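Local coordinates for hypothetical conserved protein, GK0453 (Geobacillus kaustophilus, PDB 2YXY) that is of unknown function but belongs to the DUF1811 family and joins an antiparallel helical hairpin to a small SH3-related beta domain, at residues K9-M14 and A50-Y55; E28-A33 and N40-Y45; P74-K79 and R92-G97; R81-V86 and L102-L107. One frame throughout, in Å; residues are numbered along the deposited sequence.

Contact 1 (K9-M14 and A50-Y55); sequences KRYSEM and AMAKAY
Tyr11 and Ser12, two residues of a short 3-10 turn, lie against the last turn of helix 39-54, meeting its Met51 and Ala52 and, just past its end, Tyr55. Tyr11 CG is anti to the carbonyl carbon (chi1 -62°), and the ring it carries receives the Ala52 methyl over one face, displaced toward the rim, with Ala52 CB 4.1 Å from Tyr11 CD2. Met51 CB approaches the same CD2 from the ring edge at 4.0 Å, while the rest of the methionine bends away at chi2 and chi3. Tyr11 CB rests 3.7 Å from Tyr55 CD1, and the hydroxyl at the far end is hydrogen-bonded to Glu22 of helix 16-36. One step on, the Ser12 CA-H group points into the Tyr55 face as a CH-pi contact, 4.0 Å from CA to the ring centroid and 24° off the normal. Ser12 CB follows at 3.6 Å from Tyr55 CE2. Tyr11 O lies over that same face, which makes the tyrosine ring a floor for the turn. An alanine in place of Tyr55 would probably open a gap beneath Ser12 and leave the turn freer to shift. Leu19 and Val86 also touch the Tyr55 side chain. Apolar packing without a hydrogen bond across it thus lays the N-terminal segment on the open end of an antiparallel two-helix hairpin, away from the 36-39 connection.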
loop_
_atom_site.group_PDB
_atom_site.type_symbol
_atom_site.label_atom_id
_atom_site.label_comp_id
_atom_site.label_asym_id
_atom_site.label_seq_id
_atom_site.Cartn_x
_atom_site.Cartn_y
_atom_site.Cartn_z
ATOM N N LYS A 9 13.190 -9.578 -9.636
ATOM C CA LYS A 9 12.058 -9.219 -10.462
ATOM C C LYS A 9 11.357 -8.047 -9.762
ATOM O O LYS A 9 11.325 -7.968 -8.528
ATOM C CB LYS A 9 11.063 -10.389 -10.553
ATOM C CG LYS A 9 11.603 -11.627 -11.251
ATOM C CD LYS A 9 10.592 -12.775 -11.291
ATOM C CE LYS A 9 11.146 -13.968 -12.089
ATOM N NZ LYS A 9 10.237 -15.147 -12.060
ATOM N N ARG A 10 10.806 -7.150 -10.563
ATOM C CA ARG A 10 10.014 -6.029 -10.080
ATOM C C ARG A 10 8.689 -6.625 -9.591
ATOM O O ARG A 10 8.252 -7.659 -10.094
ATOM C CB ARG A 10 9.759 -5.071 -11.239
ATOM C CG ARG A 10 10.879 -4.087 -11.380
ATOM C CD ARG A 10 11.212 -3.733 -12.803
ATOM N NE ARG A 10 10.130 -3.129 -13.564
ATOM C CZ ARG A 10 10.337 -2.476 -14.706
ATOM N NH1 ARG A 10 11.580 -2.352 -15.174
ATOM N NH2 ARG A 10 9.317 -1.979 -15.400
ATOM N N TYR A 11 8.048 -5.994 -8.615
ATOM C CA TYR A 11 6.792 -6.537 -8.127
ATOM C C TYR A 11 5.764 -6.688 -9.249
ATOM O O TYR A 11 4.962 -7.644 -9.252
ATOM C CB TYR A 11 6.236 -5.689 -6.964
ATOM C CG TYR A 11 7.140 -5.642 -5.722
ATOM C CD1 TYR A 11 8.193 -6.556 -5.549
ATOM C CD2 TYR A 11 6.945 -4.671 -4.736
ATOM C CE1 TYR A 11 9.029 -6.494 -4.437
ATOM C CE2 TYR A 11 7.770 -4.593 -3.619
ATOM C CZ TYR A 11 8.809 -5.488 -3.469
ATOM O OH TYR A 11 9.651 -5.327 -2.391
ATOM N N SER A 12 5.810 -5.784 -10.221
ATOM C CA SER A 12 4.857 -5.838 -11.338
ATOM C C SER A 12 5.054 -7.035 -12.276
ATOM O O SER A 12 4.225 -7.271 -13.148
ATOM C CB SER A 12 4.913 -4.550 -12.169
ATOM O OG SER A 12 6.113 -4.487 -12.916
ATOM N N GLU A 13 6.126 -7.800 -12.083
ATOM C CA GLU A 13 6.412 -8.964 -12.931
ATOM C C GLU A 13 6.271 -10.286 -12.172
ATOM O O GLU A 13 6.372 -11.360 -12.757
ATOM C CB GLU A 13 7.846 -8.851 -13.514
ATOM C CG GLU A 13 8.116 -7.512 -14.212
ATOM C CD GLU A 13 9.600 -7.240 -14.557
ATOM O OE1 GLU A 13 10.516 -7.659 -13.816
ATOM O OE2 GLU A 13 9.848 -6.557 -15.569
ATOM N N MET A 14 6.020 -10.218 -10.873
ATOM C CA MET A 14 5.926 -11.441 -10.075
ATOM C C MET A 14 4.596 -12.123 -10.110
ATOM O O MET A 14 3.579 -11.492 -10.344
ATOM C CB MET A 14 6.234 -11.159 -8.592
ATOM C CG MET A 14 7.570 -10.496 -8.329
ATOM S SD MET A 14 7.818 -10.315 -6.553
ATOM C CE MET A 14 9.655 -9.973 -6.500
ATOM N N ALA A 50 3.345 -2.945 1.409
ATOM C CA ALA A 50 2.117 -2.375 0.866
ATOM C C ALA A 50 2.130 -2.497 -0.668
ATOM O O ALA A 50 1.109 -2.830 -1.295
ATOM C CB ALA A 50 2.002 -0.892 1.273
ATOM N N MET A 51 3.279 -2.215 -1.274
ATOM C CA MET A 51 3.375 -2.294 -2.731
ATOM C C MET A 51 3.195 -3.713 -3.213
ATOM O O MET A 51 2.458 -3.945 -4.163
ATOM C CB MET A 51 4.716 -1.741 -3.225
ATOM C CG MET A 51 4.789 -0.238 -3.204
ATOM S SD MET A 51 3.446 0.552 -4.140
ATOM C CE MET A 51 3.705 -0.076 -5.755
ATOM N N ALA A 52 3.869 -4.667 -2.575
ATOM C CA ALA A 52 3.706 -6.039 -3.006
ATOM C C ALA A 52 2.235 -6.471 -2.842
ATOM O O ALA A 52 1.700 -7.178 -3.694
ATOM C CB ALA A 52 4.628 -6.962 -2.217
ATOM N N LYS A 53 1.587 -6.055 -1.753
ATOM C CA LYS A 53 0.183 -6.410 -1.547
ATOM C C LYS A 53 -0.727 -5.843 -2.645
ATOM O O LYS A 53 -1.640 -6.520 -3.097
ATOM C CB LYS A 53 -0.302 -5.917 -0.179
ATOM C CG LYS A 53 0.202 -6.767 0.998
ATOM C CD LYS A 53 -0.332 -6.195 2.325
ATOM C CE LYS A 53 0.017 -7.087 3.496
ATOM N NZ LYS A 53 -0.205 -6.323 4.779
ATOM N N ALA A 54 -0.436 -4.623 -3.087
ATOM C CA ALA A 54 -1.222 -3.966 -4.112
ATOM C C ALA A 54 -1.302 -4.769 -5.407
ATOM O O ALA A 54 -2.317 -4.726 -6.107
ATOM C CB ALA A 54 -0.642 -2.593 -4.406
ATOM N N TYR A 55 -0.218 -5.468 -5.730
ATOM C CA TYR A 55 -0.177 -6.279 -6.930
ATOM C C TYR A 55 -0.959 -7.587 -6.801
ATOM O O TYR A 55 -0.980 -8.371 -7.739
ATOM C CB TYR A 55 1.277 -6.570 -7.324
ATOM C CG TYR A 55 1.889 -5.398 -8.039
ATOM C CD1 TYR A 55 2.746 -4.507 -7.373
ATOM C CD2 TYR A 55 1.551 -5.130 -9.363
ATOM C CE1 TYR A 55 3.247 -3.370 -8.020
ATOM C CE2 TYR A 55 2.045 -3.996 -10.015
ATOM C CZ TYR A 55 2.890 -3.124 -9.330
ATOM O OH TYR A 55 3.348 -2.002 -9.961
#

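Contact 2 (E28-A33 and N40-Y45); sequences EKARKA and NEYAVY
Tyr45 reaches from helix 39-54 into the facing side of helix 16-36, and each level of its side chain finds a different partner. CB sits against the Ala30 methyl, 3.9 Å from Ala30 CB. With CG anti to the carbonyl carbon (chi1 -68°), the ring starts out beside the backbone of Ala30, whose N and CA lie near CD1; Ala33 CB stands at the ring edge on that side. Farther out, Lys29 covers one face: its CB is over the ring centre, 3.7 Å from the centroid and only 13° off the normal, a CH-pi contact. The lysine chain then runs extended across the ring at about a right angle to the tyrosine, bringing Lys29 CD within 3.6 Å of Tyr45 CE2. At the tip, Tyr45 OH is 3.0 Å from a water oxygen in the ring plane, and that water accepts a hydrogen bond of 2.8 Å from Lys29 NZ. An alanine at Tyr45 would probably leave the Lys29 methylenes without their aromatic surface and the ammonium group without its water link across the interface. One turn earlier in the helix, Tyr42 turns a ring edge to the other backbone, with CD1 3.2 Å from Ala30 O, and its CB packs on the Ala33 methyl. Two small residues, Ala30 and Ala33, face these tyrosines where the segment axes approach to 8.5 Å at 160°, the close, nearly antiparallel packing of a helical hairpin.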
loop_
_atom_site.group_PDB
_atom_site.type_symbol
_atom_site.label_atom_id
_atom_site.label_comp_id
_atom_site.label_asym_id
_atom_site.label_seq_id
_atom_site.Cartn_x
_atom_site.Cartn_y
_atom_site.Cartn_z
ATOM N N GLU A 28 9.570 -10.405 7.902
ATOM C CA GLU A 28 10.552 -10.818 8.899
ATOM C C GLU A 28 11.594 -9.703 9.151
ATOM O O GLU A 28 12.010 -9.477 10.283
ATOM C CB GLU A 28 11.224 -12.137 8.467
ATOM C CG GLU A 28 12.356 -12.598 9.403
ATOM C CD GLU A 28 11.876 -12.984 10.809
ATOM O OE1 GLU A 28 12.740 -13.091 11.709
ATOM O OE2 GLU A 28 10.658 -13.192 11.021
ATOM N N LYS A 29 12.017 -9.005 8.107
ATOM C CA LYS A 29 12.944 -7.901 8.296
ATOM C C LYS A 29 12.224 -6.754 9.033
ATOM O O LYS A 29 12.800 -6.099 9.899
ATOM C CB LYS A 29 13.447 -7.380 6.947
ATOM C CG LYS A 29 14.407 -8.310 6.219
ATOM C CD LYS A 29 14.713 -7.710 4.855
ATOM C CE LYS A 29 15.810 -8.492 4.133
ATOM N NZ LYS A 29 16.120 -7.797 2.838
ATOM N N ALA A 30 10.973 -6.489 8.669
ATOM C CA ALA A 30 10.223 -5.428 9.343
ATOM C C ALA A 30 10.147 -5.744 10.844
ATOM O O ALA A 30 10.297 -4.855 11.682
ATOM C CB ALA A 30 8.781 -5.306 8.748
ATOM N N ARG A 31 9.926 -7.020 11.162
ATOM C CA ARG A 31 9.817 -7.484 12.546
ATOM C C ARG A 31 11.107 -7.242 13.344
ATOM O O ARG A 31 11.068 -6.768 14.499
ATOM C CB ARG A 31 9.456 -8.976 12.552
ATOM C CG ARG A 31 9.063 -9.536 13.916
ATOM C CD ARG A 31 8.889 -11.056 13.875
ATOM N NE ARG A 31 10.144 -11.782 13.643
ATOM C CZ ARG A 31 11.185 -11.782 14.475
ATOM N NH1 ARG A 31 12.282 -12.480 14.182
ATOM N NH2 ARG A 31 11.135 -11.077 15.599
ATOM N N LYS A 32 12.251 -7.574 12.745
ATOM C CA LYS A 32 13.522 -7.341 13.416
ATOM C C LYS A 32 13.816 -5.843 13.534
ATOM O O LYS A 32 14.357 -5.386 14.542
ATOM C CB LYS A 32 14.669 -8.015 12.655
ATOM C CG LYS A 32 14.528 -9.517 12.581
ATOM C CD LYS A 32 15.621 -10.145 11.742
ATOM C CE LYS A 32 15.480 -11.660 11.736
ATOM N NZ LYS A 32 16.540 -12.290 10.892
ATOM N N ALA A 33 13.473 -5.076 12.499
ATOM C CA ALA A 33 13.714 -3.641 12.546
ATOM C C ALA A 33 12.927 -3.041 13.715
ATOM O O ALA A 33 13.416 -2.158 14.435
ATOM C CB ALA A 33 13.300 -2.988 11.214
ATOM N N ASN A 40 12.998 4.120 10.851
ATOM C CA ASN A 40 13.026 4.483 9.444
ATOM C C ASN A 40 13.108 3.244 8.541
ATOM O O ASN A 40 12.459 3.177 7.496
ATOM C CB ASN A 40 14.199 5.428 9.215
ATOM C CG ASN A 40 13.956 6.801 9.854
ATOM O OD1 ASN A 40 14.886 7.551 10.108
ATOM N ND2 ASN A 40 12.691 7.125 10.103
ATOM N N GLU A 41 13.925 2.275 8.949
ATOM C CA GLU A 41 14.087 1.028 8.211
ATOM C C GLU A 41 12.750 0.263 8.225
ATOM O O GLU A 41 12.332 -0.315 7.223
ATOM C CB GLU A 41 15.184 0.178 8.871
ATOM C CG GLU A 41 16.625 0.636 8.591
ATOM C CD GLU A 41 17.088 1.795 9.466
ATOM O OE1 GLU A 41 16.327 2.241 10.353
ATOM O OE2 GLU A 41 18.235 2.265 9.262
ATOM N N TYR A 42 12.074 0.290 9.369
ATOM C CA TYR A 42 10.799 -0.383 9.507
ATOM C C TYR A 42 9.779 0.192 8.513
ATOM O O TYR A 42 9.081 -0.573 7.821
ATOM C CB TYR A 42 10.274 -0.223 10.947
ATOM C CG TYR A 42 8.878 -0.797 11.169
ATOM C CD1 TYR A 42 8.688 -2.150 11.439
ATOM C CD2 TYR A 42 7.747 0.022 11.076
ATOM C CE1 TYR A 42 7.402 -2.680 11.607
ATOM C CE2 TYR A 42 6.467 -0.495 11.248
ATOM C CZ TYR A 42 6.301 -1.845 11.511
ATOM O OH TYR A 42 5.026 -2.347 11.680
ATOM N N ALA A 43 9.691 1.527 8.450
ATOM C CA ALA A 43 8.742 2.192 7.554
ATOM C C ALA A 43 9.065 1.907 6.070
ATOM O O ALA A 43 8.163 1.866 5.240
ATOM C CB ALA A 43 8.715 3.733 7.826
ATOM N N VAL A 44 10.344 1.726 5.742
ATOM C CA VAL A 44 10.730 1.391 4.374
ATOM C C VAL A 44 10.207 -0.015 4.062
ATOM O O VAL A 44 9.659 -0.240 2.994
ATOM C CB VAL A 44 12.285 1.398 4.187
ATOM C CG1 VAL A 44 12.683 0.567 2.953
ATOM C CG2 VAL A 44 12.790 2.833 4.019
ATOM N N TYR A 45 10.345 -0.963 5.000
ATOM C CA TYR A 45 9.860 -2.322 4.737
ATOM C C TYR A 45 8.337 -2.347 4.627
ATOM O O TYR A 45 7.789 -3.079 3.802
ATOM C CB TYR A 45 10.338 -3.326 5.808
ATOM C CG TYR A 45 11.835 -3.597 5.797
ATOM C CD1 TYR A 45 12.604 -3.420 6.955
ATOM C CD2 TYR A 45 12.489 -4.018 4.621
ATOM C CE1 TYR A 45 13.993 -3.657 6.953
ATOM C CE2 TYR A 45 13.878 -4.247 4.598
ATOM C CZ TYR A 45 14.616 -4.066 5.771
ATOM O OH TYR A 45 15.972 -4.287 5.765
HETATM O O HOH W 1 17.041 -5.174 3.131
#

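Contact 3 (P74-K79 and R92-G97); sequences PGEYFK and RLKGNG
Phe78 and Arg92 face each other as an antiparallel non-hydrogen-bonded pair, their CA atoms 4.4 Å apart and their side chains on one face of the sheet. The two side chains cross obliquely, ring and guanidinium planes 77° apart. Arg92 N is 3.7 Å from Phe78 CD2, and of the arginine side chain it is CG that touches, at 4.1 Å from the same CD2. Glu76 and Lys94 instead meet at about a right angle. The lysine chain bends at chi2, chi3 and chi4, which brings NZ to 3.6 Å from Glu76 OE1, a salt bridge. The same OE1 lies near the plane of the Arg92 guanidinium, at its edge, but 4.3 Å from NH2, too long for a salt bridge, though the opposite charges probably attract. The Phe78-Arg92 pair lies at the end of strand 87-92, which neighbours strand 76-84 in a four-stranded antiparallel meander consistent with the SH3-related family. Beyond Arg92 the chain leaves the sheet, and Tyr77 O holds its first step by accepting a 3.0 Å hydrogen bond from Leu93 N. A water donates a second bond to this oxygen and accepts one from Lys94 N, while Arg92 CA-H adds a C-H...O contact. On the sheet face opposite Phe78, the forked end of Leu93 spans two residues of the strand, with CD1 3.9 Å from Tyr77 CB and CD2 4.0 Å from Lys79 CB.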
loop_
_atom_site.group_PDB
_atom_site.type_symbol
_atom_site.label_atom_id
_atom_site.label_comp_id
_atom_site.label_asym_id
_atom_site.label_seq_id
_atom_site.Cartn_x
_atom_site.Cartn_y
_atom_site.Cartn_z
ATOM N N PRO A 74 -7.218 4.067 11.380
ATOM C CA PRO A 74 -8.636 4.207 11.748
ATOM C C PRO A 74 -9.140 5.654 11.742
ATOM O O PRO A 74 -8.418 6.572 12.133
ATOM C CB PRO A 74 -8.690 3.593 13.146
ATOM C CG PRO A 74 -7.583 2.567 13.108
ATOM C CD PRO A 74 -6.477 3.322 12.413
ATOM N N GLY A 75 -10.378 5.849 11.294
ATOM C CA GLY A 75 -10.956 7.184 11.260
ATOM C C GLY A 75 -10.470 8.126 10.166
ATOM O O GLY A 75 -10.947 9.261 10.067
ATOM N N GLU A 76 -9.527 7.683 9.340
ATOM C CA GLU A 76 -9.033 8.537 8.263
ATOM C C GLU A 76 -9.561 8.025 6.925
ATOM O O GLU A 76 -9.723 6.815 6.734
ATOM C CB GLU A 76 -7.517 8.570 8.299
ATOM C CG GLU A 76 -7.024 8.895 9.682
ATOM C CD GLU A 76 -5.592 9.325 9.692
ATOM O OE1 GLU A 76 -5.268 10.258 8.924
ATOM O OE2 GLU A 76 -4.799 8.740 10.463
ATOM N N TYR A 77 -9.854 8.946 6.008
ATOM C CA TYR A 77 -10.420 8.570 4.715
ATOM C C TYR A 77 -9.706 9.196 3.548
ATOM O O TYR A 77 -9.104 10.268 3.667
ATOM C CB TYR A 77 -11.926 8.917 4.655
ATOM C CG TYR A 77 -12.782 8.026 5.532
ATOM C CD1 TYR A 77 -12.827 8.206 6.921
ATOM C CD2 TYR A 77 -13.475 6.944 4.986
ATOM C CE1 TYR A 77 -13.528 7.330 7.739
ATOM C CE2 TYR A 77 -14.176 6.066 5.792
ATOM C CZ TYR A 77 -14.200 6.256 7.169
ATOM O OH TYR A 77 -14.886 5.350 7.966
ATOM N N PHE A 78 -9.802 8.526 2.406
ATOM C CA PHE A 78 -9.143 8.990 1.193
ATOM C C PHE A 78 -10.174 9.112 0.080
ATOM O O PHE A 78 -10.970 8.206 -0.154
ATOM C CB PHE A 78 -8.050 7.974 0.802
ATOM C CG PHE A 78 -7.140 8.431 -0.298
ATOM C CD1 PHE A 78 -7.255 7.893 -1.576
ATOM C CD2 PHE A 78 -6.130 9.360 -0.047
ATOM C CE1 PHE A 78 -6.374 8.249 -2.581
ATOM C CE2 PHE A 78 -5.230 9.735 -1.052
ATOM C CZ PHE A 78 -5.355 9.175 -2.329
ATOM N N LYS A 79 -10.145 10.233 -0.618
ATOM C CA LYS A 79 -11.082 10.464 -1.698
ATOM C C LYS A 79 -10.345 10.215 -3.002
ATOM O O LYS A 79 -9.400 10.918 -3.325
ATOM C CB LYS A 79 -11.575 11.902 -1.641
ATOM C CG LYS A 79 -12.983 12.074 -2.144
ATOM C CD LYS A 79 -13.119 11.703 -3.588
ATOM C CE LYS A 79 -14.513 12.079 -4.063
ATOM N NZ LYS A 79 -14.835 13.488 -3.691
ATOM N N ARG A 92 -6.346 12.864 1.256
ATOM C CA ARG A 92 -6.890 12.511 2.561
ATOM C C ARG A 92 -7.816 13.637 2.991
ATOM O O ARG A 92 -7.459 14.802 2.883
ATOM C CB ARG A 92 -5.768 12.362 3.590
ATOM C CG ARG A 92 -4.777 11.252 3.273
ATOM C CD ARG A 92 -3.482 11.444 4.066
ATOM N NE ARG A 92 -2.465 10.436 3.760
ATOM C CZ ARG A 92 -2.311 9.291 4.424
ATOM N NH1 ARG A 92 -1.355 8.437 4.070
ATOM N NH2 ARG A 92 -3.101 9.004 5.449
ATOM N N LEU A 93 -8.999 13.295 3.485
ATOM C CA LEU A 93 -9.938 14.321 3.917
ATOM C C LEU A 93 -9.428 15.139 5.112
ATOM O O LEU A 93 -9.397 16.372 5.057
ATOM C CB LEU A 93 -11.287 13.681 4.241
ATOM C CG LEU A 93 -11.879 12.909 3.053
ATOM C CD1 LEU A 93 -13.232 12.331 3.424
ATOM C CD2 LEU A 93 -12.004 13.841 1.847
ATOM N N LYS A 94 -9.005 14.460 6.176
ATOM C CA LYS A 94 -8.523 15.145 7.370
ATOM C C LYS A 94 -7.209 15.888 7.193
ATOM O O LYS A 94 -6.714 16.500 8.138
ATOM C CB LYS A 94 -8.381 14.167 8.536
ATOM C CG LYS A 94 -9.700 13.733 9.151
ATOM C CD LYS A 94 -9.595 13.547 10.671
ATOM C CE LYS A 94 -8.625 12.439 11.065
ATOM N NZ LYS A 94 -7.214 12.728 10.663
ATOM N N GLY A 95 -6.643 15.846 5.995
ATOM C CA GLY A 95 -5.387 16.542 5.778
ATOM C C GLY A 95 -5.503 17.685 4.792
ATOM O O GLY A 95 -6.584 18.244 4.597
ATOM N N ASN A 96 -4.377 18.039 4.176
ATOM C CA ASN A 96 -4.335 19.107 3.183
ATOM C C ASN A 96 -4.926 18.556 1.881
ATOM O O ASN A 96 -4.881 17.346 1.635
ATOM C CB ASN A 96 -2.886 19.551 2.954
ATOM C CG ASN A 96 -2.779 20.766 2.047
ATOM O OD1 ASN A 96 -3.307 20.777 0.933
ATOM N ND2 ASN A 96 -2.083 21.794 2.519
ATOM N N GLY A 97 -5.476 19.440 1.052
ATOM C CA GLY A 97 -6.072 19.012 -0.206
ATOM C C GLY A 97 -5.069 18.579 -1.260
ATOM O O GLY A 97 -5.429 18.324 -2.412
HETATM O O HOH W 2 -8.302 11.464 5.898
#

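Contact 4 (R81-V86 and L102-L107); sequences RYLKGV and LPISLL
Val86 O meets the backbone N, CB, CG1 and CG2 of one residue, Ile104, which gives it a hydrogen bond and sets its branched side chain beside it. The bond from Ile104 N is 2.9 Å long, with an angle of 157° at the hydrogen, and it continues the register of the Leu102-Ala88 backbone bonding two residues further, past the ends of the strands. The contact therefore belongs to the end of the beta meander in a probably SH3-like domain, where strand 100-103 gives way to a 3-10 turn at 104-106. Ile104 takes a less common rotamer: CG1 stands between its own backbone N and carbonyl carbon (chi1 57°), the crowded position. From there CG1 comes to 3.6 Å from Val86 O, while CG2, beside the backbone N, comes closer still, at 3.4 Å. Pro103 CA-H adds a C-H...O contact to the same oxygen, 3.4 Å from carbon to oxygen. The one hydrogen bond across this buried contact thus has carbon atoms of Ile104 and Pro103 beside its acceptor. The turn that presents Val86 passes through Gly85, whose positive phi (70°) suits glycine. Outside the two segments, Ala54 lies against Val86, and Met51 lies against Pro103, joining this corner of the sheet to the helical hairpin. Leu83 reaches in from strand 76-84, its CD1 4.3 Å from Ile104 CG2.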
loop_
_atom_site.group_PDB
_atom_site.type_symbol
_atom_site.label_atom_id
_atom_site.label_comp_id
_atom_site.label_asym_id
_atom_site.label_seq_id
_atom_site.Cartn_x
_atom_site.Cartn_y
_atom_site.Cartn_z
ATOM N N ARG A 81 -9.462 10.379 -6.790
ATOM C CA ARG A 81 -9.661 11.215 -7.950
ATOM C C ARG A 81 -9.574 10.260 -9.132
ATOM O O ARG A 81 -10.471 10.214 -9.970
ATOM C CB ARG A 81 -8.569 12.289 -8.027
ATOM C CG ARG A 81 -8.575 13.095 -9.325
ATOM C CD ARG A 81 -7.342 13.998 -9.426
ATOM N NE ARG A 81 -7.073 14.364 -10.815
ATOM C CZ ARG A 81 -5.950 14.933 -11.245
ATOM N NH1 ARG A 81 -4.968 15.218 -10.401
ATOM N NH2 ARG A 81 -5.801 15.203 -12.533
ATOM N N TYR A 82 -8.496 9.482 -9.200
ATOM C CA TYR A 82 -8.370 8.527 -10.295
ATOM C C TYR A 82 -7.363 7.421 -10.025
ATOM O O TYR A 82 -6.440 7.585 -9.228
ATOM C CB TYR A 82 -8.011 9.256 -11.588
ATOM C CG TYR A 82 -6.581 9.699 -11.665
ATOM C CD1 TYR A 82 -5.621 8.900 -12.283
ATOM C CD2 TYR A 82 -6.181 10.917 -11.121
ATOM C CE1 TYR A 82 -4.290 9.302 -12.361
ATOM C CE2 TYR A 82 -4.855 11.329 -11.190
ATOM C CZ TYR A 82 -3.915 10.514 -11.813
ATOM O OH TYR A 82 -2.602 10.913 -11.889
ATOM N N LEU A 83 -7.560 6.300 -10.708
ATOM C CA LEU A 83 -6.701 5.142 -10.578
ATOM C C LEU A 83 -5.717 5.003 -11.745
ATOM O O LEU A 83 -6.020 5.354 -12.890
ATOM C CB LEU A 83 -7.551 3.884 -10.480
ATOM C CG LEU A 83 -8.425 3.666 -9.240
ATOM C CD1 LEU A 83 -7.563 3.751 -7.994
ATOM C CD2 LEU A 83 -9.548 4.687 -9.195
ATOM N N LYS A 84 -4.533 4.477 -11.441
ATOM C CA LYS A 84 -3.478 4.284 -12.427
ATOM C C LYS A 84 -2.556 3.163 -11.955
ATOM O O LYS A 84 -1.790 3.343 -11.013
ATOM C CB LYS A 84 -2.672 5.573 -12.583
ATOM C CG LYS A 84 -3.195 6.507 -13.647
ATOM C CD LYS A 84 -2.803 6.031 -15.039
ATOM C CE LYS A 84 -1.336 6.321 -15.336
ATOM N NZ LYS A 84 -0.423 5.753 -14.307
ATOM N N GLY A 85 -2.628 2.013 -12.612
ATOM C CA GLY A 85 -1.797 0.893 -12.207
ATOM C C GLY A 85 -2.336 0.405 -10.879
ATOM O O GLY A 85 -3.543 0.172 -10.761
ATOM N N VAL A 86 -1.472 0.269 -9.872
ATOM C CA VAL A 86 -1.933 -0.190 -8.563
ATOM C C VAL A 86 -2.040 0.995 -7.609
ATOM O O VAL A 86 -2.045 0.838 -6.385
ATOM C CB VAL A 86 -0.984 -1.264 -7.979
ATOM C CG1 VAL A 86 -0.918 -2.433 -8.913
ATOM C CG2 VAL A 86 0.398 -0.700 -7.754
ATOM N N LEU A 102 -1.563 6.713 -3.660
ATOM C CA LEU A 102 -1.587 5.704 -2.616
ATOM C C LEU A 102 -1.798 4.327 -3.217
ATOM O O LEU A 102 -2.634 4.170 -4.104
ATOM C CB LEU A 102 -2.727 6.020 -1.645
ATOM C CG LEU A 102 -2.511 5.923 -0.134
ATOM C CD1 LEU A 102 -1.302 6.763 0.283
ATOM C CD2 LEU A 102 -3.767 6.412 0.582
ATOM N N PRO A 103 -1.035 3.314 -2.754
ATOM C CA PRO A 103 -1.205 1.951 -3.294
ATOM C C PRO A 103 -2.617 1.518 -2.915
ATOM O O PRO A 103 -3.079 1.833 -1.797
ATOM C CB PRO A 103 -0.142 1.117 -2.547
ATOM C CG PRO A 103 0.864 2.129 -2.044
ATOM C CD PRO A 103 -0.008 3.348 -1.689
ATOM N N ILE A 104 -3.297 0.799 -3.809
ATOM C CA ILE A 104 -4.671 0.373 -3.525
ATOM C C ILE A 104 -4.773 -0.537 -2.298
ATOM O O ILE A 104 -5.848 -0.677 -1.693
ATOM C CB ILE A 104 -5.335 -0.316 -4.772
ATOM C CG1 ILE A 104 -4.510 -1.524 -5.264
ATOM C CG2 ILE A 104 -5.442 0.703 -5.899
ATOM C CD1 ILE A 104 -5.181 -2.260 -6.459
ATOM N N SER A 105 -3.650 -1.129 -1.903
ATOM C CA SER A 105 -3.639 -1.992 -0.725
ATOM C C SER A 105 -3.871 -1.180 0.569
ATOM O O SER A 105 -4.115 -1.755 1.629
ATOM C CB SER A 105 -2.295 -2.728 -0.640
ATOM O OG SER A 105 -1.225 -1.794 -0.709
ATOM N N LEU A 106 -3.776 0.149 0.491
ATOM C CA LEU A 106 -3.999 0.977 1.676
ATOM C C LEU A 106 -5.441 1.552 1.774
ATOM O O LEU A 106 -5.702 2.403 2.615
ATOM C CB LEU A 106 -2.949 2.113 1.736
ATOM C CG LEU A 106 -1.472 1.635 1.869
ATOM C CD1 LEU A 106 -0.554 2.816 2.109
ATOM C CD2 LEU A 106 -1.325 0.651 3.043
ATOM N N LEU A 107 -6.355 1.073 0.923
ATOM C CA LEU A 107 -7.754 1.519 0.913
ATOM C C LEU A 107 -8.653 0.358 1.340
ATOM O O LEU A 107 -8.660 -0.691 0.701
ATOM C CB LEU A 107 -8.164 1.976 -0.491
ATOM C CG LEU A 107 -7.302 3.056 -1.154
ATOM C CD1 LEU A 107 -7.821 3.307 -2.563
ATOM C CD2 LEU A 107 -7.313 4.339 -0.325
#

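From the N terminus, the turn at 9-14 precedes two helices, and contact 1 closes the long loop around them when the chain returns at 50-55. Contact 2 is nested inside that loop, near the tip of the hairpin, and shares helix 39-54 with it. In the beta domain that follows, contact 3 closes a loop when 92-97 returns to 74-79, and contact 4 when 102-107 reaches 81-86. These two cross, both use strand 76-84, and Phe78 packs on Leu102 and Leu107. Contacts 1 and 4 bring the two halves together, with Ser105 OG probably hydrogen-bonded to Ala50 O. Contact 3 lies far from the helical pair, its centre about 25 Å from the centres of contacts 1 and 2.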